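Sqt1 (Chaetomium thermophilum, PDB 4ZOY) is a WD40 beta-propeller chaperone of ribosome biogenesis that probably captures its ribosomal-protein client while that protein is still being synthesised. Local coordinates at residues D12-S17 against K46-D51; V18-Q23 against N93-T98. One frame throughout, in Å; residues are numbered along the deposited sequence.

Contact 1. Residues D12-S17 against K46-D51; sequences DGHKDS and KGYVLD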
loop_
_atom_site.group_PDB
_atom_site.type_symbol
_atom_site.label_atom_id
_atom_site.label_comp_id
_atom_site.label_asym_id
_atom_site.label_seq_id
_atom_site.Cartn_x
_atom_site.Cartn_y
_atom_site.Cartn_z
ATOM N N ASP A 12 16.639 14.993 2.435
ATOM C CA ASP A 12 16.418 15.701 1.186
ATOM C C ASP A 12 17.308 15.197 0.049
ATOM O O ASP A 12 17.434 15.871 -0.974
ATOM C CB ASP A 12 16.635 17.205 1.392
ATOM C CG ASP A 12 18.080 17.543 1.689
ATOM O OD1 ASP A 12 18.707 16.826 2.496
ATOM O OD2 ASP A 12 18.596 18.514 1.095
ATOM N N GLY A 13 17.889 14.008 0.209
ATOM C CA GLY A 13 18.794 13.456 -0.790
ATOM C C GLY A 13 18.218 13.159 -2.165
ATOM O O GLY A 13 18.912 13.274 -3.173
ATOM N N HIS A 14 16.954 12.754 -2.229
ATOM C CA HIS A 14 16.331 12.511 -3.530
ATOM C C HIS A 14 16.308 13.790 -4.358
ATOM O O HIS A 14 16.033 14.864 -3.838
ATOM C CB HIS A 14 14.903 11.978 -3.364
ATOM C CG HIS A 14 14.830 10.615 -2.750
ATOM N ND1 HIS A 14 14.918 9.459 -3.499
ATOM C CD2 HIS A 14 14.661 10.218 -1.467
ATOM C CE1 HIS A 14 14.813 8.411 -2.703
ATOM N NE2 HIS A 14 14.651 8.844 -1.463
ATOM N N LYS A 15 16.589 13.682 -5.653
ATOM C CA LYS A 15 16.618 14.879 -6.489
ATOM C C LYS A 15 15.239 15.249 -7.008
ATOM O O LYS A 15 14.991 16.391 -7.391
ATOM C CB LYS A 15 17.577 14.699 -7.664
ATOM C CG LYS A 15 19.017 14.476 -7.238
ATOM C CD LYS A 15 19.934 14.337 -8.439
ATOM C CE LYS A 15 21.377 14.163 -8.007
ATOM N NZ LYS A 15 22.270 13.998 -9.185
ATOM N N ASP A 16 14.327 14.282 -7.026
ATOM C CA ASP A 16 12.978 14.567 -7.471
ATOM C C ASP A 16 12.013 13.631 -6.742
ATOM O O ASP A 16 12.381 13.050 -5.723
ATOM C CB ASP A 16 12.860 14.422 -8.998
ATOM C CG ASP A 16 11.837 15.365 -9.598
ATOM O OD1 ASP A 16 10.946 15.881 -8.884
ATOM O OD2 ASP A 16 11.908 15.620 -10.820
ATOM N N SER A 17 10.798 13.518 -7.271
ATOM C CA SER A 17 9.691 12.795 -6.638
ATOM C C SER A 17 10.097 11.520 -5.927
ATOM O O SER A 17 10.752 10.654 -6.503
ATOM C CB SER A 17 8.641 12.434 -7.683
ATOM O OG SER A 17 8.240 13.567 -8.433
ATOM N N LYS A 46 16.511 6.328 -7.996
ATOM C CA LYS A 46 17.420 6.286 -6.873
ATOM C C LYS A 46 16.654 5.913 -5.621
ATOM O O LYS A 46 15.522 6.371 -5.409
ATOM C CB LYS A 46 18.111 7.637 -6.676
ATOM C CG LYS A 46 19.113 7.686 -5.537
ATOM C CD LYS A 46 20.425 7.045 -5.938
ATOM C CE LYS A 46 21.516 7.344 -4.927
ATOM N NZ LYS A 46 22.844 6.823 -5.375
ATOM N N GLY A 47 17.286 5.104 -4.786
ATOM C CA GLY A 47 16.712 4.762 -3.507
ATOM C C GLY A 47 17.720 4.936 -2.394
ATOM O O GLY A 47 18.932 4.987 -2.629
ATOM N N TYR A 48 17.215 5.017 -1.173
ATOM C CA TYR A 48 18.047 5.131 0.008
ATOM C C TYR A 48 17.484 4.287 1.134
ATOM O O TYR A 48 16.272 4.051 1.195
ATOM C CB TYR A 48 18.152 6.586 0.465
ATOM C CG TYR A 48 18.894 7.489 -0.485
ATOM C CD1 TYR A 48 20.284 7.549 -0.464
ATOM C CD2 TYR A 48 18.211 8.287 -1.391
ATOM C CE1 TYR A 48 20.973 8.382 -1.334
ATOM C CE2 TYR A 48 18.890 9.128 -2.267
ATOM C CZ TYR A 48 20.271 9.166 -2.227
ATOM O OH TYR A 48 20.955 9.997 -3.088
ATOM N N VAL A 49 18.352 3.829 2.026
ATOM C CA VAL A 49 17.887 3.262 3.277
ATOM C C VAL A 49 18.271 4.211 4.396
ATOM O O VAL A 49 19.410 4.682 4.459
ATOM C CB VAL A 49 18.464 1.865 3.549
ATOM C CG1 VAL A 49 17.893 1.315 4.852
ATOM C CG2 VAL A 49 18.152 0.938 2.383
ATOM N N LEU A 50 17.314 4.498 5.268
ATOM C CA LEU A 50 17.510 5.439 6.358
ATOM C C LEU A 50 17.361 4.744 7.694
ATOM O O LEU A 50 16.661 3.734 7.795
ATOM C CB LEU A 50 16.507 6.584 6.268
ATOM C CG LEU A 50 16.385 7.281 4.916
ATOM C CD1 LEU A 50 15.205 8.221 4.899
ATOM C CD2 LEU A 50 17.661 8.049 4.597
ATOM N N ASP A 51 18.029 5.288 8.710
ATOM C CA ASP A 51 17.851 4.874 10.095
ATOM C C ASP A 51 17.253 6.042 10.868
ATOM O O ASP A 51 17.953 6.994 11.221
ATOM C CB ASP A 51 19.184 4.437 10.714
ATOM C CG ASP A 51 19.018 3.823 12.092
ATOM O OD1 ASP A 51 17.967 4.037 12.728
ATOM O OD2 ASP A 51 19.950 3.125 12.543
HETATM O O HOH W 1 19.935 11.453 -5.034
#
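His14 and Tyr48 carry this contact as an edge-to-face aromatic pair. The tyrosine presents its edge to the flat of the imidazole: the ring planes stand at 88° and the ring centres are 5.1 Å apart. CD2 is the atom that touches, resting over the rim of the imidazole rather than its middle, with Tyr48 CD2 3.6 Å from His14 NE2 and about as far from His14 CE1. A chi1 of -67° turns CG of each residue back beside its own backbone N, and the side chains run in opposing directions where the rings meet. The imidazole is also met in its own plane, where the backbone Lys46 O approaches its edge 3.5 Å from His14 CE1. NE2 has its polar partner in Thr33 OG1 of the adjoining strand 30-36, a bond that probably helps to fix the rotation of the ring. A Gly-His pair in the loop ahead of a blade's innermost strand, with the histidine bonded to a serine or threonine, is a familiar feature of WD40 repeats. Here the loop leads from strand 9-11, which lies beside 478-482 in the last blade, into the first blade. Gly13 has no side chain, and the tyrosine ring lies close to its bare backbone, with Tyr48 CE2 4.1 Å from Gly13 C. A water spans the remaining distance: it accepts a hydrogen bond from Tyr48 OH at 2.6 Å and donates one to Gly13 O at 2.8 Å. Tyrosine suits this partly buried place because its ring packs while its hydroxyl reaches water. With no direct hydrogen bond between the segments, loop and strand are joined by ring packing and one bridging water, and the polar bond to Thr33 probably sets how the imidazole face is offered.

Contact 2. Residues V18-Q23 against N93-T98; sequences VFAIAQ and NALTFT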
loop_
_atom_site.group_PDB
_atom_site.type_symbol
_atom_site.label_atom_id
_atom_site.label_comp_id
_atom_site.label_asym_id
_atom_site.label_seq_id
_atom_site.Cartn_x
_atom_site.Cartn_y
_atom_site.Cartn_z
ATOM N N VAL A 18 9.679 11.409 -4.670
ATOM C CA VAL A 18 9.891 10.190 -3.903
ATOM C C VAL A 18 8.579 9.399 -3.929
ATOM O O VAL A 18 7.616 9.753 -3.242
ATOM C CB VAL A 18 10.334 10.480 -2.451
ATOM C CG1 VAL A 18 11.002 9.248 -1.867
ATOM C CG2 VAL A 18 11.327 11.660 -2.407
ATOM N N PHE A 19 8.551 8.350 -4.753
ATOM C CA PHE A 19 7.317 7.620 -5.050
ATOM C C PHE A 19 7.012 6.494 -4.087
ATOM O O PHE A 19 5.851 6.108 -3.943
ATOM C CB PHE A 19 7.371 7.013 -6.456
ATOM C CG PHE A 19 7.338 8.023 -7.568
ATOM C CD1 PHE A 19 6.275 8.893 -7.704
ATOM C CD2 PHE A 19 8.353 8.059 -8.507
ATOM C CE1 PHE A 19 6.239 9.811 -8.751
ATOM C CE2 PHE A 19 8.320 8.967 -9.551
ATOM C CZ PHE A 19 7.265 9.842 -9.667
ATOM N N ALA A 20 8.050 5.942 -3.466
ATOM C CA ALA A 20 7.908 4.681 -2.746
ATOM C C ALA A 20 8.595 4.689 -1.402
ATOM O O ALA A 20 9.621 5.371 -1.209
ATOM C CB ALA A 20 8.455 3.540 -3.599
ATOM N N ILE A 21 8.042 3.920 -0.465
ATOM C CA ILE A 21 8.635 3.786 0.852
ATOM C C ILE A 21 8.297 2.415 1.425
ATOM O O ILE A 21 7.192 1.898 1.220
ATOM C CB ILE A 21 8.166 4.918 1.796
ATOM C CG1 ILE A 21 8.778 4.782 3.191
ATOM C CG2 ILE A 21 6.631 4.999 1.852
ATOM C CD1 ILE A 21 8.622 6.054 4.061
ATOM N N ALA A 22 9.269 1.820 2.108
ATOM C CA ALA A 22 9.057 0.553 2.788
ATOM C C ALA A 22 9.702 0.600 4.159
ATOM O O ALA A 22 10.675 1.328 4.374
ATOM C CB ALA A 22 9.613 -0.591 1.973
ATOM N N GLN A 23 9.151 -0.177 5.083
ATOM C CA GLN A 23 9.590 -0.192 6.464
ATOM C C GLN A 23 9.910 -1.620 6.861
ATOM O O GLN A 23 9.195 -2.547 6.484
ATOM C CB GLN A 23 8.504 0.393 7.364
ATOM C CG GLN A 23 8.889 0.533 8.823
ATOM C CD GLN A 23 7.873 1.360 9.565
ATOM O OE1 GLN A 23 6.674 1.232 9.331
ATOM N NE2 GLN A 23 8.346 2.262 10.418
ATOM N N ASN A 93 9.556 2.883 -8.214
ATOM C CA ASN A 93 8.122 3.063 -8.050
ATOM C C ASN A 93 7.542 2.199 -6.929
ATOM O O ASN A 93 6.408 2.416 -6.484
ATOM C CB ASN A 93 7.419 2.731 -9.371
ATOM C CG ASN A 93 6.020 3.292 -9.440
ATOM O OD1 ASN A 93 5.775 4.435 -9.055
ATOM N ND2 ASN A 93 5.090 2.489 -9.934
ATOM N N ALA A 94 8.327 1.222 -6.488
ATOM C CA ALA A 94 7.886 0.266 -5.486
ATOM C C ALA A 94 9.071 -0.195 -4.650
ATOM O O ALA A 94 10.171 -0.369 -5.184
ATOM C CB ALA A 94 7.210 -0.925 -6.157
ATOM N N LEU A 95 8.836 -0.362 -3.351
ATOM C CA LEU A 95 9.811 -0.905 -2.405
ATOM C C LEU A 95 9.126 -1.812 -1.425
ATOM O O LEU A 95 8.014 -1.517 -0.980
ATOM C CB LEU A 95 10.504 0.197 -1.610
ATOM C CG LEU A 95 11.514 1.041 -2.370
ATOM C CD1 LEU A 95 11.735 2.328 -1.583
ATOM C CD2 LEU A 95 12.819 0.276 -2.540
ATOM N N THR A 96 9.789 -2.898 -1.050
ATOM C CA THR A 96 9.290 -3.667 0.069
ATOM C C THR A 96 10.406 -4.420 0.788
ATOM O O THR A 96 11.373 -4.872 0.172
ATOM C CB THR A 96 8.189 -4.650 -0.380
ATOM O OG1 THR A 96 7.512 -5.177 0.772
ATOM C CG2 THR A 96 8.777 -5.763 -1.179
ATOM N N PHE A 97 10.287 -4.482 2.108
ATOM C CA PHE A 97 11.010 -5.464 2.898
ATOM C C PHE A 97 10.152 -6.712 2.921
ATOM O O PHE A 97 8.932 -6.618 3.041
ATOM C CB PHE A 97 11.269 -4.976 4.326
ATOM C CG PHE A 97 12.324 -3.909 4.426
ATOM C CD1 PHE A 97 13.664 -4.248 4.523
ATOM C CD2 PHE A 97 11.974 -2.568 4.448
ATOM C CE1 PHE A 97 14.642 -3.262 4.622
ATOM C CE2 PHE A 97 12.951 -1.576 4.545
ATOM C CZ PHE A 97 14.279 -1.928 4.635
ATOM N N THR A 98 10.759 -7.887 2.824
ATOM C CA THR A 98 9.951 -9.096 2.837
ATOM C C THR A 98 9.438 -9.448 4.229
ATOM O O THR A 98 9.989 -9.028 5.246
ATOM C CB THR A 98 10.724 -10.298 2.267
ATOM O OG1 THR A 98 11.990 -10.429 2.937
ATOM C CG2 THR A 98 10.945 -10.116 0.772
HETATM O O HOH W 2 5.955 -0.476 1.605
HETATM O O HOH W 3 7.885 -3.530 3.441
#
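Ala22 CB packs against Leu95 CB at 3.8 Å, and the carbonyl of Ala22 meets the edge of the Phe97 ring, with Phe97 CE2 3.7 Å from Ala22 O. CD2 of the same ring lies 3.3 Å from Gln23 C. Two residues back along the strand, Leu95 CD1 comes within 4.0 Å of Ala20 CB; chi1 of -72° sets Leu95 CG beside the same methyl. Alanines suit strand 18-23 because a lone methyl lets the two strand axes approach to 5.3 Å. The strands, at 12° nearly parallel, are the innermost ones of successive propeller blades, packed without any direct hydrogen bond between them. Water links them instead: one donates to Ile21 O at 2.7 Å and weakly to Leu95 O, and another accepts from Phe97 N and donates weakly to Gln23 O. An alanine in place of Phe97 would probably open a gap beside Ala22 and Gln23 and leave His24 and Ile30 without the ring they touch. Farther out, each strand is held within its own blade, and matching classic beta bulges, Phe19-Ala20 facing Gly34 and Asn93-Ala94 facing Gly108, shape both. Asn93 ND2 bonds onward to Ile142 O, on the next blade's innermost strand.

Overall arrangement
Both contacts involve the sheet that opens with strand 18-23, and residues 12-17 run straight into that strand; the contact centres are 11 Å apart. The centre of contact 1 lies about 19 Å from that of the chain; this contact is only partly buried, joining the loop that enters the blade to the blade's third strand. Contact 2, its centre about 9 Å from the chain's, is buried and joins this blade to the next. Chemistry follows place: farther out, a histidine and a tyrosine combine ring packing with polar bonds, whereas near the propeller axis alanine methyls, a leucine and a phenylalanine ring do the packing. Bridging water serves both, between side chain and backbone in contact 1 and between backbones in contact 2.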